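Local coordinates for early 35 kDa protein (Autographa californica nucleopolyhedrovirus, PDB 1P35) that inhibits caspases, blocking the apoptosis that viral infection triggers in the insect host cell, and also suppresses the host's antiviral RNA interference, at residues I15-C18 with T24-L27; D200-D205 with F268-K273. One frame throughout, in Å; residues are numbered along the deposited sequence.

Contact 1 of 2, residues I15-C18 with T24-L27. With PO4 (phosphate ion), chain D; EDO (1,2-ethanediol), chain G.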
loop_
_atom_site.group_PDB
_atom_site.type_symbol
_atom_site.label_atom_id
_atom_site.label_comp_id
_atom_site.label_asym_id
_atom_site.label_seq_id
_atom_site.Cartn_x
_atom_site.Cartn_y
_atom_site.Cartn_z
ATOM N N ILE A 15 -15.103 7.556 1.815
ATOM C CA ILE A 15 -16.416 7.003 1.683
ATOM C C ILE A 15 -16.609 6.314 0.376
ATOM O O ILE A 15 -16.099 6.770 -0.642
ATOM C CB ILE A 15 -17.464 8.137 1.719
ATOM C CG1 ILE A 15 -17.415 8.858 3.063
ATOM C CG2 ILE A 15 -18.857 7.610 1.323
ATOM C CD1 ILE A 15 -18.294 10.163 3.047
ATOM N N ARG A 16 -17.365 5.213 0.415
ATOM C CA ARG A 16 -17.717 4.500 -0.805
ATOM C C ARG A 16 -19.133 4.005 -0.574
ATOM O O ARG A 16 -19.475 3.519 0.518
ATOM C CB ARG A 16 -16.806 3.299 -1.077
ATOM C CG ARG A 16 -16.949 2.826 -2.506
ATOM C CD ARG A 16 -16.254 1.466 -2.813
ATOM N NE ARG A 16 -16.919 0.403 -2.078
ATOM C CZ ARG A 16 -16.554 -0.873 -2.065
ATOM N NH1 ARG A 16 -15.497 -1.280 -2.762
ATOM N NH2 ARG A 16 -17.276 -1.742 -1.362
ATOM N N ASP A 17 -19.977 4.148 -1.593
ATOM C CA ASP A 17 -21.355 3.703 -1.489
ATOM C C ASP A 17 -21.688 3.154 -2.872
ATOM O O ASP A 17 -21.652 3.884 -3.847
ATOM C CB ASP A 17 -22.256 4.871 -1.102
ATOM C CG ASP A 17 -23.701 4.457 -0.889
ATOM O OD1 ASP A 17 -24.319 4.003 -1.868
ATOM O OD2 ASP A 17 -24.218 4.601 0.247
ATOM N N CYS A 18 -22.003 1.856 -2.926
ATOM C CA CYS A 18 -22.275 1.170 -4.177
ATOM C C CYS A 18 -23.594 0.369 -4.140
ATOM O O CYS A 18 -24.049 -0.038 -3.071
ATOM C CB CYS A 18 -21.102 0.202 -4.486
ATOM S SG CYS A 18 -19.403 0.896 -4.584
ATOM N N THR A 24 -30.515 -3.047 -2.572
ATOM C CA THR A 24 -29.534 -2.961 -1.527
ATOM C C THR A 24 -28.347 -2.162 -2.019
ATOM O O THR A 24 -27.980 -2.232 -3.213
ATOM C CB THR A 24 -29.030 -4.381 -1.123
ATOM O OG1 THR A 24 -30.146 -5.287 -0.986
ATOM C CG2 THR A 24 -28.231 -4.296 0.181
ATOM N N ARG A 25 -27.744 -1.402 -1.108
ATOM C CA ARG A 25 -26.532 -0.643 -1.434
ATOM C C ARG A 25 -25.622 -0.777 -0.219
ATOM O O ARG A 25 -26.093 -1.150 0.869
ATOM C CB ARG A 25 -26.828 0.857 -1.742
ATOM C CG ARG A 25 -27.635 1.119 -3.007
ATOM C CD ARG A 25 -27.832 2.627 -3.255
ATOM N NE ARG A 25 -26.550 3.330 -3.368
ATOM C CZ ARG A 25 -25.960 3.628 -4.529
ATOM N NH1 ARG A 25 -26.525 3.295 -5.679
ATOM N NH2 ARG A 25 -24.792 4.250 -4.553
ATOM N N GLU A 26 -24.323 -0.528 -0.408
ATOM C CA GLU A 26 -23.386 -0.627 0.706
ATOM C C GLU A 26 -22.614 0.688 0.928
ATOM O O GLU A 26 -22.184 1.358 -0.020
ATOM C CB GLU A 26 -22.390 -1.782 0.482
ATOM C CG GLU A 26 -21.332 -1.898 1.582
ATOM C CD GLU A 26 -20.169 -2.812 1.167
ATOM O OE1 GLU A 26 -19.511 -2.496 0.171
ATOM O OE2 GLU A 26 -19.908 -3.840 1.832
ATOM N N LEU A 27 -22.504 1.064 2.192
ATOM C CA LEU A 27 -21.798 2.236 2.586
ATOM C C LEU A 27 -20.558 1.807 3.368
ATOM O O LEU A 27 -20.675 1.056 4.330
ATOM C CB LEU A 27 -22.655 3.134 3.490
ATOM C CG LEU A 27 -21.803 4.293 4.027
ATOM C CD1 LEU A 27 -21.470 5.231 2.846
ATOM C CD2 LEU A 27 -22.545 5.102 5.097
HETATM P P PO4 D . -15.659 -5.229 -2.800
HETATM O O1 PO4 D . -17.005 -4.890 -2.173
HETATM O O2 PO4 D . -15.342 -6.680 -2.496
HETATM O O3 PO4 D . -15.702 -5.023 -4.308
HETATM O O4 PO4 D . -14.627 -4.302 -2.219
HETATM C C1 EDO G . -12.377 1.173 -4.932
HETATM O O1 EDO G . -11.597 0.334 -5.828
HETATM C C2 EDO G . -13.791 1.322 -5.404
HETATM O O2 EDO G . -14.431 0.079 -5.285
HETATM O O HOH W 1 -19.590 0.340 -0.900
#
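Arg25 holds Asp17 across an antiparallel strand pair, the axes of the short segments 15-18 and 24-27 lying 4.6 Å apart at 172°. In the backbone, Cys18 and Glu26 form the hydrogen-bonded pair, with Glu26 N to Cys18 O at 2.7 Å, and Asp17 and Leu27 the neighbouring non-hydrogen-bonded pair.

Two salt bridges lie on different faces of this hairpin. On the face of Asp17 and Leu27, Arg25 approaches side-on and gives both NE (2.8 Å) and NH2 (2.7 Å) to the single atom Asp17 OD1. The guanidinium and carboxylate planes are only 17° apart; a bend at chi3 of Arg25 turns this flat group to the acid, and the peptide carbon of Cys18 lies over one of its faces. Asp17 OD2 is hydrogen-bonded to Tyr170 OH, so both carboxylate oxygens have partners. On the face of Cys18 and Glu26, Arg16 NH2 meets Glu26 OE1 at 2.8 Å, in the guanidinium plane though with an N-H...O angle of only 130°. Water 1 accepts from Arg16 NE at 2.9 Å and lies near Glu26 OE1. Arg16 also donates from NH1 and NH2 to a phosphate ion and from NH1 to an ethanediol, both probably from the crystallisation liquor; Lys58 and Arg79 of the second subunit bind the same phosphate, and Lys58 pairs with Glu26 too.

Apolar contact is slight: Ile15 CG2 touches Leu27 CD1 at 3.8 Å.

The pair belongs to the beta hairpin of strands 10-21 and 24-33. Strand 191-199 runs parallel to 10-21 on its other edge, strand 164-170 pairs antiparallel with 24-33, and helix 62-74 packs against Arg16 through Leu62 and Ile66.

Contact 2 of 2, residues D200-D205 with F268-K273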
loop_
_atom_site.group_PDB
_atom_site.type_symbol
_atom_site.label_atom_id
_atom_site.label_comp_id
_atom_site.label_asym_id
_atom_site.label_seq_id
_atom_site.Cartn_x
_atom_site.Cartn_y
_atom_site.Cartn_z
ATOM N N ASP A 200 -21.405 4.792 -6.952
ATOM C CA ASP A 200 -21.815 4.304 -8.272
ATOM C C ASP A 200 -23.312 4.167 -8.418
ATOM O O ASP A 200 -24.043 4.344 -7.459
ATOM C CB ASP A 200 -21.119 2.984 -8.635
ATOM C CG ASP A 200 -21.591 1.760 -7.811
ATOM O OD1 ASP A 200 -22.751 1.690 -7.391
ATOM O OD2 ASP A 200 -20.770 0.822 -7.649
ATOM N N SER A 201 -23.746 3.895 -9.647
ATOM C CA SER A 201 -25.147 3.750 -10.006
ATOM C C SER A 201 -25.942 4.979 -9.619
ATOM O O SER A 201 -27.049 4.858 -9.078
ATOM C CB SER A 201 -25.762 2.509 -9.354
ATOM O OG SER A 201 -24.871 1.409 -9.459
ATOM N N VAL A 202 -25.375 6.155 -9.907
ATOM C CA VAL A 202 -26.039 7.421 -9.581
ATOM C C VAL A 202 -26.199 8.371 -10.728
ATOM O O VAL A 202 -25.408 8.393 -11.626
ATOM C CB VAL A 202 -25.335 8.192 -8.408
ATOM C CG1 VAL A 202 -25.659 7.476 -7.120
ATOM C CG2 VAL A 202 -23.766 8.257 -8.618
ATOM N N GLN A 203 -27.280 9.123 -10.700
ATOM C CA GLN A 203 -27.559 10.111 -11.723
ATOM C C GLN A 203 -26.802 11.408 -11.443
ATOM O O GLN A 203 -26.547 11.777 -10.295
ATOM C CB GLN A 203 -29.061 10.413 -11.761
ATOM C CG GLN A 203 -29.939 9.293 -12.311
ATOM C CD GLN A 203 -31.409 9.659 -12.235
ATOM O OE1 GLN A 203 -31.806 10.766 -12.620
ATOM N NE2 GLN A 203 -32.228 8.733 -11.744
ATOM N N PHE A 204 -26.470 12.107 -12.509
ATOM C CA PHE A 204 -25.778 13.384 -12.417
ATOM C C PHE A 204 -26.722 14.471 -11.925
ATOM O O PHE A 204 -27.903 14.494 -12.288
ATOM C CB PHE A 204 -25.270 13.776 -13.799
ATOM C CG PHE A 204 -24.386 14.969 -13.805
ATOM C CD1 PHE A 204 -23.154 14.939 -13.139
ATOM C CD2 PHE A 204 -24.751 16.115 -14.511
ATOM C CE1 PHE A 204 -22.297 16.021 -13.176
ATOM C CE2 PHE A 204 -23.889 17.215 -14.553
ATOM C CZ PHE A 204 -22.663 17.167 -13.886
ATOM N N ASP A 205 -26.209 15.363 -11.075
ATOM C CA ASP A 205 -27.006 16.497 -10.613
ATOM C C ASP A 205 -26.085 17.722 -10.705
ATOM O O ASP A 205 -25.457 18.156 -9.721
ATOM C CB ASP A 205 -27.526 16.286 -9.187
ATOM C CG ASP A 205 -28.533 17.378 -8.758
ATOM O OD1 ASP A 205 -28.506 18.503 -9.306
ATOM O OD2 ASP A 205 -29.346 17.111 -7.852
ATOM N N PHE A 268 -16.342 17.588 -8.021
ATOM C CA PHE A 268 -17.063 16.422 -8.472
ATOM C C PHE A 268 -16.696 16.057 -9.921
ATOM O O PHE A 268 -16.695 16.924 -10.834
ATOM C CB PHE A 268 -18.587 16.725 -8.417
ATOM C CG PHE A 268 -19.096 17.039 -7.056
ATOM C CD1 PHE A 268 -18.755 18.232 -6.427
ATOM C CD2 PHE A 268 -19.848 16.091 -6.348
ATOM C CE1 PHE A 268 -19.143 18.484 -5.075
ATOM C CE2 PHE A 268 -20.242 16.319 -5.019
ATOM C CZ PHE A 268 -19.881 17.535 -4.366
ATOM N N ILE A 269 -16.375 14.786 -10.129
ATOM C CA ILE A 269 -16.069 14.283 -11.458
ATOM C C ILE A 269 -17.072 13.169 -11.662
ATOM O O ILE A 269 -17.119 12.212 -10.864
ATOM C CB ILE A 269 -14.635 13.739 -11.565
ATOM C CG1 ILE A 269 -13.647 14.909 -11.681
ATOM C CG2 ILE A 269 -14.513 12.801 -12.792
ATOM C CD1 ILE A 269 -12.150 14.524 -11.480
ATOM N N TYR A 270 -17.873 13.286 -12.725
ATOM C CA TYR A 270 -18.885 12.292 -12.979
ATOM C C TYR A 270 -18.623 11.553 -14.289
ATOM O O TYR A 270 -18.427 12.145 -15.361
ATOM C CB TYR A 270 -20.267 12.936 -13.005
ATOM C CG TYR A 270 -21.358 11.930 -13.253
ATOM C CD1 TYR A 270 -21.701 11.012 -12.277
ATOM C CD2 TYR A 270 -22.041 11.885 -14.468
ATOM C CE1 TYR A 270 -22.692 10.072 -12.479
ATOM C CE2 TYR A 270 -23.048 10.943 -14.688
ATOM C CZ TYR A 270 -23.363 10.037 -13.674
ATOM O OH TYR A 270 -24.334 9.082 -13.820
ATOM N N ASP A 271 -18.592 10.224 -14.195
ATOM C CA ASP A 271 -18.355 9.422 -15.381
ATOM C C ASP A 271 -19.703 9.028 -15.960
ATOM O O ASP A 271 -20.372 8.137 -15.442
ATOM C CB ASP A 271 -17.507 8.208 -15.026
ATOM C CG ASP A 271 -17.090 7.416 -16.246
ATOM O OD1 ASP A 271 -17.856 7.413 -17.237
ATOM O OD2 ASP A 271 -16.009 6.775 -16.184
ATOM N N LYS A 272 -20.099 9.733 -17.020
ATOM C CA LYS A 272 -21.363 9.521 -17.722
ATOM C C LYS A 272 -21.498 8.098 -18.270
ATOM O O LYS A 272 -22.609 7.623 -18.490
ATOM C CB LYS A 272 -21.480 10.485 -18.920
ATOM C CG LYS A 272 -21.341 11.980 -18.640
ATOM C CD LYS A 272 -21.254 12.711 -19.953
ATOM C CE LYS A 272 -20.984 14.194 -19.778
ATOM N NZ LYS A 272 -20.829 14.854 -21.115
ATOM N N LYS A 273 -20.384 7.420 -18.523
ATOM C CA LYS A 273 -20.498 6.077 -19.076
ATOM C C LYS A 273 -20.652 4.983 -18.002
ATOM O O LYS A 273 -21.485 4.094 -18.142
ATOM C CB LYS A 273 -19.319 5.756 -20.010
ATOM C CG LYS A 273 -19.569 4.474 -20.817
ATOM C CD LYS A 273 -18.417 4.071 -21.724
ATOM C CE LYS A 273 -18.780 2.831 -22.550
ATOM N NZ LYS A 273 -17.663 2.471 -23.484
#
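The closest CA atoms of the two segments, those of Phe204 and Tyr270, are 7.0 Å apart, and no backbone hydrogen bond or beta bridge joins the two segments. Residues 200-205 form an irregular connection that ends at Asp205, the N-cap of helix 206-215, whereas 268-271 is the end of strand 259-271. Beyond it the chain turns, and Asp271 OD1 accepts from Lys273 N at 2.8 Å in an Asx turn.

The gap is bridged chiefly by Tyr270. With CG anti to the backbone N (chi1 -179°), its ring reaches from the strand to the connection, and OH donates to Val202 O at 2.5 Å. The hydroxyl lies in the carbonyl plane and meets the oxygen nearly end-on (C=O...O 159°). Val202 also approaches with its side chain, CG2 standing 4.4 Å from Tyr270 CE1.

Phe204 sets its CB over one face of the Tyr270 ring, toward the rim. This CB makes a CH-pi contact 4.0 Å from the Tyr270 ring centroid, while Phe204 CD1 comes to 3.5 Å from Tyr270 CG. The two rings are oblique, their planes 34° apart. Phe209 of the following helix meets the Phe204 ring and stacks with Phe268, which ties the helix to the same strand.

Chemically, the contact combines one polar bond with apolar packing around a buried ring. The hydroxyl is satisfied by a backbone carbonyl, so that bond depends on the path of the connection at Val202, while the packing of Phe204, and more loosely of Val202, probably limits the movement of the ring.

How the contacts relate
From the N terminus, contact 1 closes first, across the tight turn between strands 10-21 and 24-33. Contact 2 follows in series, joining the connection after strand 191-199 to the end of strand 259-271 and closing a loop of 62 residues that includes helix 206-215; the two loops neither nest nor cross. Their centres are about 15 Å apart, yet they touch at Asp200: its O lies 3.0 Å from Arg25 NH2, a probable hydrogen bond, and its N lies 3.2 Å from Asp17 O, probably another. Strand 191-199, which pairs with 10-21 and with 276-282, thus links the N-terminal hairpin to the C-terminal strands.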